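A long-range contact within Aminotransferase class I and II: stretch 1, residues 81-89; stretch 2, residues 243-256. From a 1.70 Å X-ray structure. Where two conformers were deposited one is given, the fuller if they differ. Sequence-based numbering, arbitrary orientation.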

ATOM      1  N   PRO A  81       4.119 -14.529  17.678  1.00 31.86           N
ATOM      2  CA  PRO A  81       3.881 -14.373  16.242  1.00 31.22           C
ATOM      3  C   PRO A  81       2.509 -13.825  15.874  1.00 30.75           C
ATOM      4  O   PRO A  81       2.383 -13.113  14.869  1.00 28.83           O
ATOM      5  CB  PRO A  81       3.986 -15.817  15.705  1.00 31.93           C
ATOM      6  CG  PRO A  81       4.752 -16.567  16.720  1.00 34.36           C
ATOM      7  CD  PRO A  81       4.647 -15.865  18.037  1.00 34.11           C
ATOM      8  N   GLU A  82       1.472 -14.213  16.619  1.00 30.59           N
ATOM      9  CA  GLU A  82       0.111 -13.732  16.364  1.00 30.89           C
ATOM     10  C   GLU A  82      -0.046 -12.204  16.502  1.00 28.19           C
ATOM     11  O   GLU A  82      -1.035 -11.633  16.056  1.00 27.50           O
ATOM     12  CB  GLU A  82      -0.906 -14.447  17.286  1.00 33.06           C
ATOM     13  CG  GLU A  82      -0.708 -14.049  18.795  1.00 39.90           C
ATOM     14  CD  GLU A  82      -1.419 -14.959  19.829  1.00 48.78           C
ATOM     15  OE1 GLU A  82      -2.661 -15.044  19.804  1.00 52.77           O
ATOM     16  OE2 GLU A  82      -0.734 -15.532  20.710  1.00 53.59           O
ATOM     17  N   GLN A  83       0.933 -11.534  17.097  1.00 27.40           N
ATOM     18  CA  GLN A  83       0.916 -10.089  17.254  1.00 26.56           C
ATOM     19  C   GLN A  83       1.543  -9.347  16.044  1.00 25.41           C
ATOM     20  O   GLN A  83       1.664  -8.109  16.071  1.00 24.46           O
ATOM     21  CB  GLN A  83       1.678  -9.713  18.513  1.00 27.89           C
ATOM     22  CG  GLN A  83       1.031 -10.190  19.835  1.00 28.33           C
ATOM     23  CD  GLN A  83       1.884  -9.862  21.017  1.00 30.64           C
ATOM     24  OE1 GLN A  83       2.487 -10.752  21.628  1.00 31.49           O
ATOM     25  NE2 GLN A  83       1.966  -8.574  21.363  1.00 28.37           N
ATOM     26  N   ILE A  84       1.905 -10.083  14.979  1.00 24.13           N
ATOM     27  CA  ILE A  84       2.631  -9.502  13.825  1.00 23.74           C
ATOM     28  C   ILE A  84       1.755  -9.504  12.617  1.00 23.86           C
ATOM     29  O   ILE A  84       1.201 -10.569  12.272  1.00 24.35           O
ATOM     30  CB  ILE A  84       3.910 -10.307  13.503  1.00 23.63           C
ATOM     31  CG1 ILE A  84       4.813 -10.439  14.747  1.00 24.50           C
ATOM     32  CG2 ILE A  84       4.706  -9.659  12.351  1.00 22.50           C
ATOM     33  CD1 ILE A  84       5.261  -9.065  15.449  1.00 23.54           C
ATOM     34  N   LEU A  85       1.627  -8.348  11.969  1.00 22.98           N
ATOM     35  CA  LEU A  85       0.980  -8.236  10.681  1.00 22.92           C
ATOM     36  C   LEU A  85       1.957  -7.676   9.656  1.00 23.03           C
ATOM     37  O   LEU A  85       2.483  -6.580   9.807  1.00 21.91           O
ATOM     38  CB  LEU A  85      -0.269  -7.345  10.709  1.00 23.28           C
ATOM     39  CG  LEU A  85      -1.420  -7.789  11.595  1.00 26.54           C
ATOM     40  CD1 LEU A  85      -2.483  -6.691  11.607  1.00 25.73           C
ATOM     41  CD2 LEU A  85      -1.993  -9.127  11.077  1.00 27.28           C
ATOM     42  N   GLN A  86       2.124  -8.409   8.554  1.00 22.65           N
ATOM     43  CA  GLN A  86       2.917  -7.932   7.426  1.00 22.53           C
ATOM     44  C   GLN A  86       2.228  -6.791   6.712  1.00 20.51           C
ATOM     45  O   GLN A  86       0.990  -6.816   6.510  1.00 22.23           O
ATOM     46  CB  GLN A  86       3.128  -9.071   6.424  1.00 20.87           C
ATOM     47  CG  GLN A  86       4.192  -8.807   5.379  1.00 21.22           C
ATOM     48  CD  GLN A  86       4.498 -10.070   4.622  1.00 20.96           C
ATOM     49  OE1 GLN A  86       3.717 -10.475   3.796  1.00 20.45           O
ATOM     50  NE2 GLN A  86       5.589 -10.714   4.936  1.00 19.34           N
ATOM     51  N   THR A  87       3.041  -5.836   6.248  1.00 19.73           N
ATOM     52  CA  THR A  87       2.550  -4.709   5.497  1.00 20.67           C
ATOM     53  C   THR A  87       3.450  -4.366   4.315  1.00 20.90           C
ATOM     54  O   THR A  87       4.596  -4.896   4.215  1.00 19.48           O
ATOM     55  CB  THR A  87       2.459  -3.488   6.430  1.00 19.82           C
ATOM     56  OG1 THR A  87       3.775  -3.212   6.940  1.00 19.50           O
ATOM     57  CG2 THR A  87       1.432  -3.718   7.573  1.00 20.19           C
ATOM     58  N   ASN A  88       2.949  -3.534   3.397  1.00 20.80           N
ATOM     59  CA  ASN A  88       3.794  -3.006   2.322  1.00 20.63           C
ATOM     60  C   ASN A  88       4.713  -1.909   2.835  1.00 20.86           C
ATOM     61  O   ASN A  88       4.413  -0.702   2.742  1.00 20.07           O
ATOM     62  CB  ASN A  88       2.995  -2.567   1.087  1.00 20.77           C
ATOM     63  CG  ASN A  88       2.042  -1.405   1.356  1.00 22.68           C
ATOM     64  OD1 ASN A  88       1.334  -1.430   2.353  1.00 24.05           O
ATOM     65  ND2 ASN A  88       2.009  -0.391   0.448  1.00 25.70           N
ATOM     66  N   GLY A  89       5.860  -2.316   3.405  1.00 21.08           N
ATOM     67  CA  GLY A  89       6.746  -1.364   4.044  1.00 20.76           C
ATOM     68  C   GLY A  89       6.260  -0.861   5.375  1.00 20.42           C
ATOM     69  O   GLY A  89       5.086  -1.094   5.745  1.00 21.28           O
ATOM     70  N   ILE A 243      -8.096  -5.582  15.586  1.00 28.66           N
ATOM     71  CA  ILE A 243      -8.760  -4.473  14.894  1.00 28.14           C
ATOM     72  C   ILE A 243      -8.169  -4.273  13.508  1.00 27.49           C
ATOM     73  O   ILE A 243      -8.886  -4.285  12.481  1.00 27.55           O
ATOM     74  CB  ILE A 243      -8.678  -3.183  15.691  1.00 28.27           C
ATOM     75  CG1 ILE A 243      -9.477  -3.280  16.993  1.00 30.79           C
ATOM     76  CG2 ILE A 243      -9.140  -2.018  14.852  1.00 28.98           C
ATOM     77  CD1 ILE A 243      -9.229  -2.130  17.967  1.00 34.30           C
ATOM     78  N   LEU A 244      -6.846  -4.203  13.465  1.00 25.37           N
ATOM     79  CA  LEU A 244      -6.141  -3.880  12.203  1.00 25.20           C
ATOM     80  C   LEU A 244      -6.448  -4.873  11.095  1.00 25.36           C
ATOM     81  O   LEU A 244      -6.469  -4.509   9.945  1.00 25.79           O
ATOM     82  CB  LEU A 244      -4.644  -3.799  12.411  1.00 24.70           C
ATOM     83  CG  LEU A 244      -4.118  -2.821  13.459  1.00 25.76           C
ATOM     84  CD1 LEU A 244      -2.551  -2.707  13.476  1.00 23.29           C
ATOM     85  CD2 LEU A 244      -4.705  -1.435  13.384  1.00 23.70           C
ATOM     86  N   ARG A 245      -6.652  -6.140  11.454  1.00 25.78           N
ATOM     87  CA  ARG A 245      -6.826  -7.201  10.457  0.50 27.00           C
ATOM     88  C   ARG A 245      -8.032  -6.990   9.557  1.00 27.28           C
ATOM     89  O   ARG A 245      -8.102  -7.588   8.481  1.00 28.52           O
ATOM     90  CB  ARG A 245      -7.036  -8.547  11.121  0.50 28.07           C
ATOM     91  CG  ARG A 245      -5.863  -9.154  11.782  0.50 29.60           C
ATOM     92  CD  ARG A 245      -6.244 -10.585  12.083  0.50 31.96           C
ATOM     93  NE  ARG A 245      -5.044 -11.331  12.280  0.50 32.96           N
ATOM     94  CZ  ARG A 245      -4.537 -11.522  13.481  0.50 35.13           C
ATOM     95  NH1 ARG A 245      -5.209 -11.078  14.531  0.50 34.37           N
ATOM     96  NH2 ARG A 245      -3.399 -12.177  13.631  0.50 36.48           N
ATOM     97  N   ASP A 246      -8.976  -6.187  10.016  1.00 27.81           N
ATOM     98  CA  ASP A 246     -10.196  -5.968   9.293  1.00 28.92           C
ATOM     99  C   ASP A 246     -10.184  -4.721   8.400  1.00 27.81           C
ATOM    100  O   ASP A 246     -11.226  -4.371   7.828  1.00 26.56           O
ATOM    101  CB  ASP A 246     -11.368  -5.902  10.261  1.00 31.29           C
ATOM    102  CG  ASP A 246     -11.713  -7.279  10.880  1.00 33.40           C
ATOM    103  OD1 ASP A 246     -11.505  -8.360  10.230  1.00 33.44           O
ATOM    104  OD2 ASP A 246     -12.201  -7.246  12.024  1.00 33.68           O
ATOM    105  N   TYR A 247      -9.029  -4.057   8.307  1.00 25.82           N
ATOM    106  CA  TYR A 247      -8.885  -2.826   7.511  1.00 25.32           C
ATOM    107  C   TYR A 247      -7.823  -2.902   6.412  1.00 24.40           C
ATOM    108  O   TYR A 247      -7.693  -1.975   5.603  1.00 23.09           O
ATOM    109  CB  TYR A 247      -8.572  -1.639   8.410  1.00 25.30           C
ATOM    110  CG  TYR A 247      -9.691  -1.332   9.349  1.00 28.26           C
ATOM    111  CD1 TYR A 247     -10.736  -0.483   8.967  1.00 30.73           C
ATOM    112  CD2 TYR A 247      -9.744  -1.932  10.594  1.00 31.11           C
ATOM    113  CE1 TYR A 247     -11.787  -0.240   9.824  1.00 35.05           C
ATOM    114  CE2 TYR A 247     -10.769  -1.696  11.453  1.00 34.84           C
ATOM    115  CZ  TYR A 247     -11.796  -0.852  11.071  1.00 37.21           C
ATOM    116  OH  TYR A 247     -12.842  -0.663  11.956  1.00 41.08           O
ATOM    117  N   ARG A 248      -7.092  -4.018   6.308  1.00 24.46           N
ATOM    118  CA  ARG A 248      -6.025  -4.097   5.317  0.70 23.22           C
ATOM    119  C   ARG A 248      -6.524  -4.081   3.851  1.00 21.98           C
ATOM    120  O   ARG A 248      -5.760  -3.715   2.994  1.00 22.25           O
ATOM    121  CB  ARG A 248      -5.101  -5.299   5.610  0.70 23.48           C
ATOM    122  CG  ARG A 248      -4.386  -5.079   6.963  0.70 23.18           C
ATOM    123  CD  ARG A 248      -3.517  -6.268   7.497  0.70 25.02           C
ATOM    124  NE  ARG A 248      -2.382  -6.601   6.644  0.70 22.06           N
ATOM    125  CZ  ARG A 248      -2.309  -7.641   5.829  0.70 19.76           C
ATOM    126  NH1 ARG A 248      -3.330  -8.487   5.704  0.70 22.88           N
ATOM    127  NH2 ARG A 248      -1.217  -7.830   5.096  0.70 19.86           N
ATOM    128  N   ASP A 249      -7.771  -4.439   3.551  1.00 23.26           N
ATOM    129  CA  ASP A 249      -8.230  -4.316   2.169  1.00 22.31           C
ATOM    130  C   ASP A 249      -8.487  -2.865   1.757  1.00 23.63           C
ATOM    131  O   ASP A 249      -8.679  -2.591   0.567  1.00 23.79           O
ATOM    132  CB  ASP A 249      -9.456  -5.155   1.826  1.00 23.55           C
ATOM    133  CG  ASP A 249      -9.193  -6.652   1.878  1.00 25.01           C
ATOM    134  OD1 ASP A 249      -8.098  -7.048   2.313  1.00 24.55           O
ATOM    135  OD2 ASP A 249     -10.125  -7.375   1.470  1.00 26.01           O
ATOM    136  N   TYR A 250      -8.456  -1.922   2.682  1.00 24.21           N
ATOM    137  CA  TYR A 250      -8.582  -0.540   2.220  1.00 24.86           C
ATOM    138  C   TYR A 250      -7.295  -0.053   1.633  1.00 25.04           C
ATOM    139  O   TYR A 250      -7.294   0.923   0.879  1.00 24.89           O
ATOM    140  CB  TYR A 250      -8.941   0.380   3.398  1.00 25.55           C
ATOM    141  CG  TYR A 250     -10.369   0.336   3.833  1.00 23.98           C
ATOM    142  CD1 TYR A 250     -11.394   0.833   3.024  1.00 27.14           C
ATOM    143  CD2 TYR A 250     -10.731  -0.185   5.071  1.00 23.71           C
ATOM    144  CE1 TYR A 250     -12.658   0.848   3.444  1.00 27.50           C
ATOM    145  CE2 TYR A 250     -12.017  -0.183   5.505  1.00 25.09           C
ATOM    146  CZ  TYR A 250     -13.011   0.343   4.695  1.00 27.62           C
ATOM    147  OH  TYR A 250     -14.375   0.347   5.019  1.00 33.00           O
ATOM    148  N   THR A 251      -6.165  -0.616   2.085  1.00 23.06           N
ATOM    149  CA  THR A 251      -4.861  -0.076   1.756  1.00 22.61           C
ATOM    150  C   THR A 251      -3.918  -0.973   0.967  1.00 22.60           C
ATOM    151  O   THR A 251      -3.100  -0.469   0.192  1.00 24.57           O
ATOM    152  CB  THR A 251      -4.164   0.345   3.067  1.00 22.27           C
ATOM    153  OG1 THR A 251      -3.916  -0.826   3.850  1.00 22.87           O
ATOM    154  CG2 THR A 251      -5.093   1.359   3.851  1.00 23.25           C
HETATM  155  N   MSE A 252      -3.959  -2.299   1.182  1.00 21.22           N
HETATM  156  CA  MSE A 252      -2.973  -3.169   0.599  1.00 21.31           C
HETATM  157  C   MSE A 252      -3.493  -4.557   0.160  1.00 21.12           C
HETATM  158  O   MSE A 252      -2.971  -5.098  -0.796  1.00 20.57           O
HETATM  159  CB  MSE A 252      -1.788  -3.313   1.536  1.00 21.97           C
HETATM  160  CG  MSE A 252      -2.142  -3.928   2.814  1.00 23.64           C
HETATM  161 SE   MSE A 252      -0.782  -4.214   4.103  0.75 26.23          SE
HETATM  162  CE  MSE A 252      -0.961  -2.373   4.744  1.00 29.75           C
ATOM    163  N   ILE A 253      -4.502  -5.075   0.867  1.00 20.41           N
ATOM    164  CA  ILE A 253      -4.875  -6.537   0.938  1.00 20.80           C
ATOM    165  C   ILE A 253      -3.761  -7.383   1.590  1.00 21.80           C
ATOM    166  O   ILE A 253      -3.981  -8.038   2.632  1.00 21.99           O
ATOM    167  CB  ILE A 253      -5.328  -7.158  -0.401  1.00 20.29           C
ATOM    168  CG1 ILE A 253      -6.491  -6.359  -0.993  1.00 23.14           C
ATOM    169  CG2 ILE A 253      -5.721  -8.665  -0.166  1.00 20.57           C
ATOM    170  CD1 ILE A 253      -7.009  -6.874  -2.314  1.00 23.51           C
ATOM    171  N   CYS A 254      -2.607  -7.382   0.943  1.00 21.82           N
ATOM    172  CA  CYS A 254      -1.439  -8.093   1.393  1.00 22.62           C
ATOM    173  C   CYS A 254      -0.210  -7.553   0.654  1.00 21.19           C
ATOM    174  O   CYS A 254      -0.292  -6.796  -0.329  1.00 20.21           O
ATOM    175  CB  CYS A 254      -1.618  -9.606   1.103  1.00 22.02           C
ATOM    176  SG  CYS A 254      -1.976  -9.931  -0.545  1.00 24.84           S
ATOM    177  N   ALA A 255       0.937  -7.995   1.119  1.00 20.42           N
ATOM    178  CA  ALA A 255       2.169  -7.724   0.446  1.00 20.15           C
ATOM    179  C   ALA A 255       2.472  -8.844  -0.508  1.00 20.79           C
ATOM    180  O   ALA A 255       1.685  -9.827  -0.605  1.00 23.53           O
ATOM    181  CB  ALA A 255       3.277  -7.623   1.497  1.00 17.78           C
ATOM    182  N   GLY A 256       3.567  -8.744  -1.267  1.00 21.39           N
ATOM    183  CA  GLY A 256       3.751  -9.697  -2.384  1.00 20.77           C
ATOM    184  C   GLY A 256       4.266 -11.080  -1.986  1.00 21.76           C
ATOM    185  O   GLY A 256       4.907 -11.233  -0.964  1.00 21.95           O
TER
HETATM  186  O   HOH W   1       1.049  -9.638   3.454  1.00 23.97           O

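Two segments far apart in sequence, whose touching residues are at least 159 positions apart, bury 513 Å² between them. Stretch 1 opens with a 3-10 turn at 81-83, closed by Ile84 N donating to Pro81 O (3.1 Å), and continues as a strand from Ile84. Stretch 2 leaves the end of a helix and runs through loop and turn to Gly256, the N-cap of a following helix. The two chains advance in the same sense: Leu85 lies nearest Arg245 (CA to CA 7.9 Å), and Asn88 nearest Ala255 (CA to CA 5.3 Å), so the backbones are closer at the later pair. No backbone-to-backbone hydrogen bond joins them; side chains of stretch 2 reach to carbonyls of stretch 1 instead.

Leu244 makes the first contact. Its CA-to-CB bond points toward stretch 1, as does that of Leu85, and Leu85 CD1 packs 3.7 Å from Leu244 CB, an apolar pairing between two buried residues. Arg245 sets off sideways, but its extended side chain brings the guanidinium nearer. On the way Arg245 CG lies 3.9 Å from Leu85 CD2, the aliphatic stem packing against the leucine; at the tip, Arg245 NH2 gives a weak hydrogen bond to Glu82 O (3.4 Å, 142°). Arg245 thus combines apolar packing with a long polar contact to the 3-10 turn. Ile243, Asp246 and Tyr247 do not touch stretch 1, but Tyr247 N, bonded to Leu244 O (3.1 Å), helps shape the bend that follows.

Arg248 supplies the stronger direct bond. Its CA-to-CB bond points toward stretch 1, Arg248 CD passes 4.3 Å from Leu85 CD1, and Arg248 NH2 donates to Gln86 O at 2.8 Å (135°). The carbonyl sits at the guanidinium edge, near its plane, where the N-H groups point. The backbone of Arg248 is busy too: Arg248 O accepts from Thr251 N (3.3 Å), Met252 N (2.9 Å) and Ile253 N (2.8 Å), gathering the turn that carries Met252 back to the strand.

Met252, a selenomethionine, points toward stretch 1 with chi angles p, t, p. Met252 SE lies 3.6 Å from Thr87 CA and 4.0 Å from Gln86 O, while the methyl Met252 CE is 3.9 Å from Thr87 CG2 and 3.4 Å from Asn88 OD1. The selenoether end therefore packs along both backbone and side chains. Thr87 points away overall, and Thr87 OG1 donates to Gly89 O (2.8 Å) within its own stretch.

Ile253 is out of reach, and the next substantial contact is Ala255. Ala255 CB, directed toward stretch 1, lies 3.7 Å from Gln86 OE1 and 4.1 Å from Thr87 O. The small methyl packs against these oxygens without bonding to them. Water 1 accepts from Ala255 N (2.9 Å) and, weakly, from Arg248 NH2 (3.3 Å); it lies 2.8 Å from Gln86 OE1, well placed to donate to it, though other acceptors compete for its protons.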